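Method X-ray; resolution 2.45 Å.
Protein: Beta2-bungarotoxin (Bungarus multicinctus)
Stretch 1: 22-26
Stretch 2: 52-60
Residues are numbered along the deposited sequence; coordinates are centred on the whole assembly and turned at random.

Stretch 1 22-26: AFYYK
Stretch 2 (52-60) LCRCECLEY

How do a strand and a helix come to lie side by side here? Residues 22-26 are extended, continuing a strand that begins earlier in the chain, with phi from -139° to -93° and psi from 108° to 174°. Residues 52-57 are the last part of a helix, held by backbone hydrogen bonds such as Cys57 N to Cys53 O at 2.9 Å and Leu58 N to Arg54 O at 2.7 Å. The two N-to-C directions differ by 31°, with a signed crossing angle of -31° and a closest axial approach of 8.3 Å. Register is set by two pairs: Tyr24 CA lies 6.6 Å from Cys53 CA, and Tyr25 CA lies 6.6 Å from Cys57 CA. The contact buries 299 Å² in all, both sides summed.

What does Tyr25 contribute, as the residue with the largest share of this surface, 115 of 299 Å²? Its CA-to-CB bond points toward the helix, and chi1 of -177° (t) with chi2 of 68° carries the ring along the helix end and past it. Tyr25 CG packs at 3.5 Å from Cys57 CB, and Cys57 O lies over one face of the ring. Farther out, Tyr25 CE1 meets Leu58 CD1 at 3.9 Å, in an oblique approach. A tyrosine suits this buried place because its flat ring offers carbon to the helix while its hydroxyl reaches a polar partner at the far end.

How do Cys53 and Cys57 meet the strand? They lie four residues apart, about one helical turn, with both CA-to-CB bonds pointing toward the strand, and their short side chains fit the close spacing. Cys53, with chi1 of 174° (t), sets its sulfur beside the strand backbone: Cys53 SG is 3.9 Å from both Tyr24 C and Tyr25 N, and 4.2 Å from Tyr25 CB. Its own CB is 4.3 Å from Phe23 CB, though the Phe23 ring, at chi1 of -51° (m), leads away. Cys57 takes chi1 of -56° (m), placing its SG 5.1 Å from the centroid of the Tyr25 ring, 46° off the normal. Both sulfurs are bonded covalently to groups elsewhere in the structure.

How is the far end of the tyrosine fastened? Leu58 is the first residue to leave helical phi/psi, at -56°/127°, and Glu59 follows at -82°/120°, so the chain runs out extended beside the ring. The CA-to-CB bond of Glu59 points sideways, but chi1 of -55° (m), chi2 of 175° (t) and chi3 of 49° bring its carboxylate back to the ring edge. There Tyr25 OH donates a hydrogen bond to Glu59 OE2 at 2.7 Å, a phenol matched to a carboxylate acceptor. A water adds a second link, donating to Tyr25 OH at 3.0 Å and accepting from Glu59 N at 2.9 Å; the hydroxyl is thus tied to both the side chain and the backbone of Glu59.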

# COMPACT_ATOMS: atom_id res chain seq x y z
N ALA B 22 17.37 -8.58 15.30
CA ALA B 22 16.17 -8.42 14.53
C ALA B 22 14.98 -8.59 15.48
O ALA B 22 15.15 -8.80 16.68
CB ALA B 22 16.15 -9.43 13.36
N PHE B 23 13.77 -8.35 14.99
CA PHE B 23 12.59 -8.49 15.83
C PHE B 23 11.74 -9.50 15.17
O PHE B 23 11.82 -9.70 13.95
CB PHE B 23 11.82 -7.20 15.95
CG PHE B 23 12.67 -6.03 16.34
CD1 PHE B 23 13.62 -5.53 15.47
CD2 PHE B 23 12.52 -5.43 17.56
CE1 PHE B 23 14.40 -4.47 15.83
CE2 PHE B 23 13.30 -4.38 17.91
CZ PHE B 23 14.25 -3.89 17.04
N TYR B 24 10.98 -10.20 16.00
CA TYR B 24 10.09 -11.22 15.56
C TYR B 24 8.80 -10.97 16.30
O TYR B 24 8.80 -10.27 17.32
CB TYR B 24 10.65 -12.57 15.96
CG TYR B 24 10.62 -12.85 17.44
CD1 TYR B 24 11.61 -12.37 18.29
CD2 TYR B 24 9.68 -13.71 17.96
CE1 TYR B 24 11.65 -12.78 19.61
CE2 TYR B 24 9.71 -14.11 19.25
CZ TYR B 24 10.69 -13.66 20.08
OH TYR B 24 10.72 -14.19 21.35
N TYR B 25 7.70 -11.53 15.83
CA TYR B 25 6.44 -11.31 16.50
C TYR B 25 6.17 -12.40 17.52
O TYR B 25 6.36 -13.59 17.24
CB TYR B 25 5.29 -11.22 15.49
CG TYR B 25 3.95 -10.92 16.12
CD1 TYR B 25 3.70 -9.68 16.70
CD2 TYR B 25 2.96 -11.88 16.17
CE1 TYR B 25 2.48 -9.41 17.32
CE2 TYR B 25 1.75 -11.62 16.78
CZ TYR B 25 1.52 -10.39 17.35
OH TYR B 25 0.30 -10.15 17.93
N LYS B 26 5.77 -12.00 18.72
CA LYS B 26 5.43 -12.96 19.74
C LYS B 26 3.90 -12.94 19.92
O LYS B 26 3.33 -11.96 20.42
CB LYS B 26 6.14 -12.65 21.06
CG LYS B 26 6.26 -13.89 21.90
CD LYS B 26 6.67 -13.67 23.35
CE LYS B 26 7.22 -14.98 23.95
NZ LYS B 26 8.54 -15.41 23.30
N LEU B 52 8.65 -2.21 11.15
CA LEU B 52 8.44 -3.15 10.06
C LEU B 52 7.69 -4.41 10.57
O LEU B 52 6.77 -4.94 9.91
CB LEU B 52 9.81 -3.56 9.49
CG LEU B 52 9.73 -4.54 8.32
CD1 LEU B 52 9.04 -3.85 7.15
CD2 LEU B 52 11.11 -5.07 7.93
N CYS B 53 8.10 -4.87 11.74
CA CYS B 53 7.49 -6.04 12.36
C CYS B 53 6.04 -5.78 12.75
O CYS B 53 5.19 -6.64 12.49
CB CYS B 53 8.30 -6.47 13.58
SG CYS B 53 7.52 -7.82 14.49
N ARG B 54 5.72 -4.64 13.36
CA ARG B 54 4.33 -4.38 13.75
C ARG B 54 3.54 -4.37 12.46
O ARG B 54 2.59 -5.12 12.28
CB ARG B 54 4.17 -3.03 14.42
CG ARG B 54 5.26 -2.66 15.37
CD ARG B 54 4.79 -1.62 16.31
NE ARG B 54 3.91 -2.20 17.32
CZ ARG B 54 4.34 -2.67 18.50
NH1 ARG B 54 5.65 -2.62 18.80
NH2 ARG B 54 3.46 -3.18 19.37
N CYS B 55 4.04 -3.58 11.53
CA CYS B 55 3.45 -3.42 10.21
C CYS B 55 3.02 -4.73 9.60
O CYS B 55 1.91 -4.84 9.08
CB CYS B 55 4.47 -2.77 9.28
SG CYS B 55 3.75 -2.21 7.72
N GLU B 56 3.91 -5.72 9.68
CA GLU B 56 3.67 -7.03 9.09
C GLU B 56 2.87 -8.00 9.93
O GLU B 56 2.22 -8.89 9.37
CB GLU B 56 5.01 -7.71 8.76
CG GLU B 56 5.82 -7.11 7.65
CD GLU B 56 5.52 -7.73 6.32
OE1 GLU B 56 4.33 -7.83 5.94
OE2 GLU B 56 6.47 -8.12 5.62
N CYS B 57 2.90 -7.82 11.25
CA CYS B 57 2.25 -8.77 12.15
C CYS B 57 1.22 -8.33 13.15
O CYS B 57 0.53 -9.19 13.72
CB CYS B 57 3.32 -9.52 12.96
SG CYS B 57 4.55 -10.36 11.96
N LEU B 58 1.15 -7.05 13.44
CA LEU B 58 0.17 -6.61 14.43
C LEU B 58 -1.24 -7.05 14.04
O LEU B 58 -1.66 -6.91 12.89
CB LEU B 58 0.29 -5.11 14.70
CG LEU B 58 0.51 -4.72 16.18
CD1 LEU B 58 1.43 -5.68 16.87
CD2 LEU B 58 1.06 -3.32 16.26
N GLU B 59 -1.90 -7.72 14.97
CA GLU B 59 -3.26 -8.23 14.79
C GLU B 59 -4.29 -7.14 15.03
O GLU B 59 -4.37 -6.57 16.12
CB GLU B 59 -3.51 -9.38 15.75
CG GLU B 59 -2.49 -10.50 15.66
CD GLU B 59 -2.70 -11.56 16.72
OE1 GLU B 59 -3.85 -12.02 16.87
OE2 GLU B 59 -1.72 -11.92 17.42
N TYR B 60 -5.08 -6.84 14.00
CA TYR B 60 -6.11 -5.81 14.12
C TYR B 60 -7.37 -6.34 14.80
O TYR B 60 -8.43 -6.45 14.17
CB TYR B 60 -6.42 -5.21 12.74
CG TYR B 60 -5.35 -4.26 12.22
CD1 TYR B 60 -4.80 -3.30 13.05
CD2 TYR B 60 -4.91 -4.32 10.91
CE1 TYR B 60 -3.84 -2.41 12.59
CE2 TYR B 60 -3.95 -3.44 10.44
CZ TYR B 60 -3.42 -2.48 11.29
OH TYR B 60 -2.48 -1.59 10.84
O HOH W 1 -1.00 -7.43 17.76